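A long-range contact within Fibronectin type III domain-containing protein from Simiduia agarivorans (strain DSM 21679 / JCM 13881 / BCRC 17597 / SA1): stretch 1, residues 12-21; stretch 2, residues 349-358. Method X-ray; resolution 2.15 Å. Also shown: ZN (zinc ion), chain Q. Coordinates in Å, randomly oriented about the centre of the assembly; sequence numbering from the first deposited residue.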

ATOM      1  N   GLY B  12     -21.774 -11.941 -27.790  1.00 16.64           N
ATOM      2  CA  GLY B  12     -21.766 -12.920 -28.861  1.00 17.72           C
ATOM      3  C   GLY B  12     -22.204 -14.310 -28.444  1.00 17.80           C
ATOM      4  O   GLY B  12     -21.675 -14.874 -27.480  1.00 16.01           O
ATOM      5  N   ALA B  13     -23.172 -14.868 -29.175  1.00 18.25           N
ATOM      6  CA  ALA B  13     -23.706 -16.219 -28.946  1.00 18.53           C
ATOM      7  C   ALA B  13     -24.143 -16.318 -27.483  1.00 21.80           C
ATOM      8  O   ALA B  13     -24.824 -15.411 -26.988  1.00 22.71           O
ATOM      9  CB  ALA B  13     -22.679 -17.246 -29.400  1.00 18.12           C
ATOM     10  N   GLY B  14     -23.784 -17.377 -26.762  1.00 21.66           N
ATOM     11  CA  GLY B  14     -24.168 -17.523 -25.373  1.00 21.87           C
ATOM     12  C   GLY B  14     -25.320 -18.469 -25.119  1.00 21.24           C
ATOM     13  O   GLY B  14     -25.705 -18.644 -23.956  1.00 21.59           O
ATOM     14  N   GLY B  15     -25.890 -19.069 -26.166  1.00 22.53           N
ATOM     15  CA  GLY B  15     -26.916 -20.072 -26.002  1.00 19.15           C
ATOM     16  C   GLY B  15     -26.572 -21.309 -26.809  1.00 23.32           C
ATOM     17  O   GLY B  15     -25.746 -21.272 -27.721  1.00 26.76           O
ATOM     18  N   GLN B  16     -27.225 -22.414 -26.454  1.00 26.01           N
ATOM     19  CA  GLN B  16     -26.935 -23.701 -27.077  1.00 30.97           C
ATOM     20  C   GLN B  16     -27.082 -23.615 -28.593  1.00 31.59           C
ATOM     21  O   GLN B  16     -28.108 -23.164 -29.108  1.00 34.64           O
ATOM     22  CB  GLN B  16     -27.862 -24.778 -26.509  1.00 38.69           C
ATOM     23  CG  GLN B  16     -27.643 -26.170 -27.084  1.00 47.37           C
ATOM     24  CD  GLN B  16     -28.463 -27.237 -26.369  1.00 58.95           C
ATOM     25  OE1 GLN B  16     -29.604 -27.526 -26.747  1.00 80.09           O
ATOM     26  NE2 GLN B  16     -27.881 -27.828 -25.330  1.00 54.05           N
ATOM     27  N   VAL B  17     -26.039 -24.036 -29.303  1.00 25.98           N
ATOM     28  CA  VAL B  17     -25.986 -23.952 -30.757  1.00 24.73           C
ATOM     29  C   VAL B  17     -26.347 -25.312 -31.332  1.00 28.79           C
ATOM     30  O   VAL B  17     -25.820 -26.343 -30.891  1.00 32.67           O
ATOM     31  CB  VAL B  17     -24.596 -23.498 -31.237  1.00 26.07           C
ATOM     32  CG1 VAL B  17     -24.557 -23.425 -32.755  1.00 25.11           C
ATOM     33  CG2 VAL B  17     -24.239 -22.153 -30.629  1.00 20.28           C
ATOM     34  N   GLN B  18     -27.247 -25.321 -32.317  1.00 24.28           N
ATOM     35  CA  GLN B  18     -27.718 -26.577 -32.888  1.00 28.38           C
ATOM     36  C   GLN B  18     -26.811 -27.084 -34.001  1.00 27.94           C
ATOM     37  O   GLN B  18     -26.511 -28.282 -34.048  1.00 30.25           O
ATOM     38  CB  GLN B  18     -29.146 -26.415 -33.412  1.00 29.54           C
ATOM     39  CG  GLN B  18     -30.107 -25.846 -32.387  1.00 33.49           C
ATOM     40  CD  GLN B  18     -30.250 -26.741 -31.169  1.00 41.17           C
ATOM     41  OE1 GLN B  18     -30.740 -27.866 -31.264  1.00 42.19           O
ATOM     42  NE2 GLN B  18     -29.816 -26.244 -30.014  1.00 44.51           N
ATOM     43  N   ASP B  19     -26.355 -26.200 -34.887  1.00 22.57           N
ATOM     44  CA  ASP B  19     -25.546 -26.627 -36.020  1.00 23.32           C
ATOM     45  C   ASP B  19     -24.955 -25.409 -36.712  1.00 27.44           C
ATOM     46  O   ASP B  19     -25.459 -24.290 -36.585  1.00 26.28           O
ATOM     47  CB  ASP B  19     -26.372 -27.446 -37.016  1.00 29.44           C
ATOM     48  CG  ASP B  19     -25.527 -28.412 -37.813  1.00 36.31           C
ATOM     49  OD1 ASP B  19     -24.316 -28.518 -37.527  1.00 37.79           O
ATOM     50  OD2 ASP B  19     -26.072 -29.065 -38.724  1.00 38.81           O
ATOM     51  N   VAL B  20     -23.867 -25.650 -37.441  1.00 27.55           N
ATOM     52  CA  VAL B  20     -23.303 -24.698 -38.390  1.00 26.60           C
ATOM     53  C   VAL B  20     -23.068 -25.462 -39.684  1.00 28.66           C
ATOM     54  O   VAL B  20     -22.347 -26.468 -39.688  1.00 27.95           O
ATOM     55  CB  VAL B  20     -21.996 -24.064 -37.883  1.00 26.38           C
ATOM     56  CG1 VAL B  20     -21.345 -23.245 -38.986  1.00 23.22           C
ATOM     57  CG2 VAL B  20     -22.263 -23.201 -36.657  1.00 25.18           C
ATOM     58  N   VAL B  21     -23.682 -25.002 -40.771  1.00 27.96           N
ATOM     59  CA  VAL B  21     -23.711 -25.737 -42.030  1.00 28.35           C
ATOM     60  C   VAL B  21     -23.029 -24.908 -43.108  1.00 30.37           C
ATOM     61  O   VAL B  21     -23.390 -23.744 -43.325  1.00 29.99           O
ATOM     62  CB  VAL B  21     -25.152 -26.085 -42.445  1.00 30.75           C
ATOM     63  CG1 VAL B  21     -25.142 -26.980 -43.677  1.00 33.50           C
ATOM     64  CG2 VAL B  21     -25.890 -26.752 -41.295  1.00 29.19           C
ATOM     65  N   VAL B 349     -12.910 -27.875 -40.076  1.00 24.08           N
ATOM     66  CA  VAL B 349     -13.944 -28.447 -39.220  1.00 23.23           C
ATOM     67  C   VAL B 349     -14.707 -27.311 -38.553  1.00 25.81           C
ATOM     68  O   VAL B 349     -14.097 -26.386 -38.003  1.00 29.12           O
ATOM     69  CB  VAL B 349     -13.355 -29.393 -38.154  1.00 23.44           C
ATOM     70  CG1 VAL B 349     -14.432 -29.819 -37.166  1.00 21.21           C
ATOM     71  CG2 VAL B 349     -12.715 -30.615 -38.807  1.00 24.33           C
ATOM     72  N   TRP B 350     -16.035 -27.380 -38.606  1.00 25.50           N
ATOM     73  CA  TRP B 350     -16.912 -26.479 -37.868  1.00 25.02           C
ATOM     74  C   TRP B 350     -17.470 -27.220 -36.659  1.00 24.41           C
ATOM     75  O   TRP B 350     -17.997 -28.328 -36.804  1.00 25.55           O
ATOM     76  CB  TRP B 350     -18.056 -25.985 -38.756  1.00 20.36           C
ATOM     77  CG  TRP B 350     -17.759 -24.715 -39.488  1.00 27.45           C
ATOM     78  CD1 TRP B 350     -17.451 -24.582 -40.814  1.00 27.20           C
ATOM     79  CD2 TRP B 350     -17.744 -23.393 -38.938  1.00 24.40           C
ATOM     80  NE1 TRP B 350     -17.245 -23.259 -41.119  1.00 26.25           N
ATOM     81  CE2 TRP B 350     -17.418 -22.508 -39.984  1.00 25.66           C
ATOM     82  CE3 TRP B 350     -17.969 -22.871 -37.658  1.00 23.18           C
ATOM     83  CZ2 TRP B 350     -17.315 -21.132 -39.792  1.00 25.12           C
ATOM     84  CZ3 TRP B 350     -17.866 -21.503 -37.470  1.00 22.14           C
ATOM     85  CH2 TRP B 350     -17.542 -20.650 -38.531  1.00 22.90           C
ATOM     86  N   SER B 351     -17.357 -26.617 -35.477  1.00 24.98           N
ATOM     87  CA  SER B 351     -17.842 -27.261 -34.255  1.00 22.62           C
ATOM     88  C   SER B 351     -18.125 -26.183 -33.206  1.00 21.08           C
ATOM     89  O   SER B 351     -18.294 -25.007 -33.544  1.00 24.24           O
ATOM     90  CB  SER B 351     -16.833 -28.313 -33.768  1.00 23.32           C
ATOM     91  OG  SER B 351     -17.331 -29.008 -32.637  1.00 21.87           O
ATOM     92  N   THR B 352     -18.168 -26.583 -31.932  1.00 17.21           N
ATOM     93  CA  THR B 352     -18.612 -25.699 -30.857  1.00 19.22           C
ATOM     94  C   THR B 352     -18.093 -26.213 -29.519  1.00 18.51           C
ATOM     95  O   THR B 352     -17.748 -27.389 -29.378  1.00 21.62           O
ATOM     96  CB  THR B 352     -20.141 -25.608 -30.815  1.00 20.87           C
ATOM     97  OG1 THR B 352     -20.550 -24.768 -29.726  1.00 20.81           O
ATOM     98  CG2 THR B 352     -20.743 -26.993 -30.627  1.00 17.12           C
ATOM     99  N   THR B 353     -18.046 -25.314 -28.532  1.00 15.39           N
ATOM    100  CA  THR B 353     -17.834 -25.737 -27.151  1.00 20.68           C
ATOM    101  C   THR B 353     -19.141 -25.922 -26.392  1.00 23.10           C
ATOM    102  O   THR B 353     -19.103 -26.412 -25.255  1.00 21.11           O
ATOM    103  CB  THR B 353     -16.943 -24.744 -26.382  1.00 18.25           C
ATOM    104  OG1 THR B 353     -17.586 -23.463 -26.289  1.00 15.16           O
ATOM    105  CG2 THR B 353     -15.576 -24.606 -27.048  1.00 14.72           C
ATOM    106  N   ASN B 354     -20.267 -25.509 -26.998  1.00 21.13           N
ATOM    107  CA  ASN B 354     -21.666 -25.773 -26.642  1.00 23.29           C
ATOM    108  C   ASN B 354     -22.527 -24.570 -27.013  1.00 20.22           C
ATOM    109  O   ASN B 354     -23.511 -24.704 -27.745  1.00 21.93           O
ATOM    110  CB  ASN B 354     -21.882 -26.097 -25.160  1.00 26.28           C
ATOM    111  CG  ASN B 354     -23.344 -26.364 -24.833  1.00 30.47           C
ATOM    112  OD1 ASN B 354     -24.043 -25.499 -24.311  1.00 33.34           O
ATOM    113  ND2 ASN B 354     -23.817 -27.563 -25.159  1.00 31.70           N
ATOM    114  N   GLN B 355     -22.166 -23.392 -26.506  1.00 19.29           N
ATOM    115  CA  GLN B 355     -22.905 -22.164 -26.765  1.00 20.99           C
ATOM    116  C   GLN B 355     -22.234 -21.288 -27.813  1.00 20.46           C
ATOM    117  O   GLN B 355     -22.581 -20.108 -27.937  1.00 23.85           O
ATOM    118  CB  GLN B 355     -23.083 -21.361 -25.473  1.00 18.53           C
ATOM    119  CG  GLN B 355     -23.529 -22.165 -24.263  1.00 19.69           C
ATOM    120  CD  GLN B 355     -23.784 -21.280 -23.050  1.00 20.72           C
ATOM    121  OE1 GLN B 355     -24.858 -21.328 -22.449  1.00 21.92           O
ATOM    122  NE2 GLN B 355     -22.797 -20.460 -22.692  1.00 17.03           N
ATOM    123  N   THR B 356     -21.286 -21.832 -28.570  1.00 18.21           N
ATOM    124  CA  THR B 356     -20.369 -21.025 -29.360  1.00 19.37           C
ATOM    125  C   THR B 356     -20.270 -21.579 -30.778  1.00 21.43           C
ATOM    126  O   THR B 356     -20.924 -22.562 -31.138  1.00 21.94           O
ATOM    127  CB  THR B 356     -18.988 -20.984 -28.694  1.00 21.75           C
ATOM    128  OG1 THR B 356     -18.503 -22.323 -28.518  1.00 22.29           O
ATOM    129  CG2 THR B 356     -19.081 -20.312 -27.329  1.00 17.43           C
ATOM    130  N   MET B 357     -19.441 -20.927 -31.593  1.00 18.67           N
ATOM    131  CA  MET B 357     -19.125 -21.388 -32.938  1.00 21.01           C
ATOM    132  C   MET B 357     -17.618 -21.321 -33.123  1.00 21.69           C
ATOM    133  O   MET B 357     -17.003 -20.282 -32.857  1.00 17.66           O
ATOM    134  CB  MET B 357     -19.834 -20.549 -34.010  1.00 24.04           C
ATOM    135  CG  MET B 357     -21.352 -20.522 -33.890  1.00 26.70           C
ATOM    136  SD  MET B 357     -21.941 -19.226 -32.782  1.00 27.75           S
ATOM    137  CE  MET B 357     -21.669 -17.772 -33.793  1.00 24.49           C
ATOM    138  N   TYR B 358     -17.028 -22.423 -33.578  1.00 19.35           N
ATOM    139  CA  TYR B 358     -15.585 -22.532 -33.719  1.00 17.25           C
ATOM    140  C   TYR B 358     -15.249 -23.170 -35.055  1.00 21.77           C
ATOM    141  O   TYR B 358     -15.938 -24.092 -35.501  1.00 19.43           O
ATOM    142  CB  TYR B 358     -14.978 -23.364 -32.581  1.00 18.15           C
ATOM    143  CG  TYR B 358     -14.650 -22.558 -31.346  1.00 21.21           C
ATOM    144  CD1 TYR B 358     -15.618 -22.300 -30.384  1.00 21.27           C
ATOM    145  CD2 TYR B 358     -13.373 -22.054 -31.141  1.00 21.38           C
ATOM    146  CE1 TYR B 358     -15.322 -21.560 -29.251  1.00 17.48           C
ATOM    147  CE2 TYR B 358     -13.067 -21.318 -30.014  1.00 18.76           C
ATOM    148  CZ  TYR B 358     -14.046 -21.075 -29.076  1.00 16.89           C
ATOM    149  OH  TYR B 358     -13.746 -20.342 -27.959  1.00 19.57           O
TER
HETATM  150 ZN    ZN Q 802     -31.539 -28.211 -26.908  0.76 69.04          ZN
HETATM  151  O   HOH W   1     -31.995 -26.316 -26.119  1.00 70.30           O
HETATM  152  O   HOH W   2     -31.269 -29.291 -25.125  1.00 68.17           O
HETATM  153  O   HOH W   3     -31.519 -29.151 -28.793  1.00 65.66           O

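What polar bonds tie the two stretches together across more than 300 residues of sequence? Two backbone hydrogen bonds do, both donated by the first stretch. Gly-14 N donates a hydrogen bond to Gln-355 O at 3.2 Å, and Val-17 N donates one to Asn-354 O at 3.0 Å; both are nearly straight. Consecutive carbonyls, of Asn-354 and Gln-355, thus accept from amides three residues apart.

What do the carbonyl oxygens of Gly-14 and Gly-15 meet in the second stretch? Gly-15 O meets Gln-355 CA at 3.1 Å, a CA-H...O contact. Gly-14 O lies 3.2 Å from Gln-355 OE1, but both are acceptors and no hydrogen bond forms. The same side chain's NE2 is satisfied elsewhere in the structure, as is Asn-354 ND2. At Gly-14, the backbone angles themselves call for glycine, since a CB would be jammed against the preceding carbonyl.

How is the turn of the second stretch braced? Thr-352 OG1 donates to Thr-356 O at 2.6 Å and accepts from Asn-354 N at 2.8 Å, so one hydroxyl serves both roles. Thr-353 OG1 and Thr-356 OG1 share another hydrogen bond at 2.7 Å.

What fills the apolar part of the contact? Ala-13, Val-17 and Val-20 point toward the second stretch and are buried. Met-357 SD receives Ala-13 CB at 4.0 Å and Val-17 CG2 at 4.3 Å, while Val-20 CG2 lies 4.0 Å from Met-357 CG. The other methyl of Val-20, CG1, sits over one face of the Trp-350 ring, 3.6 Å from CD2, in a CH-pi contact.

Where does the Gln-16 side chain go? Its CA-to-CB bond points away from the second stretch, and its extended chain carries OE1 to the zinc ion ZN at 2.1 Å.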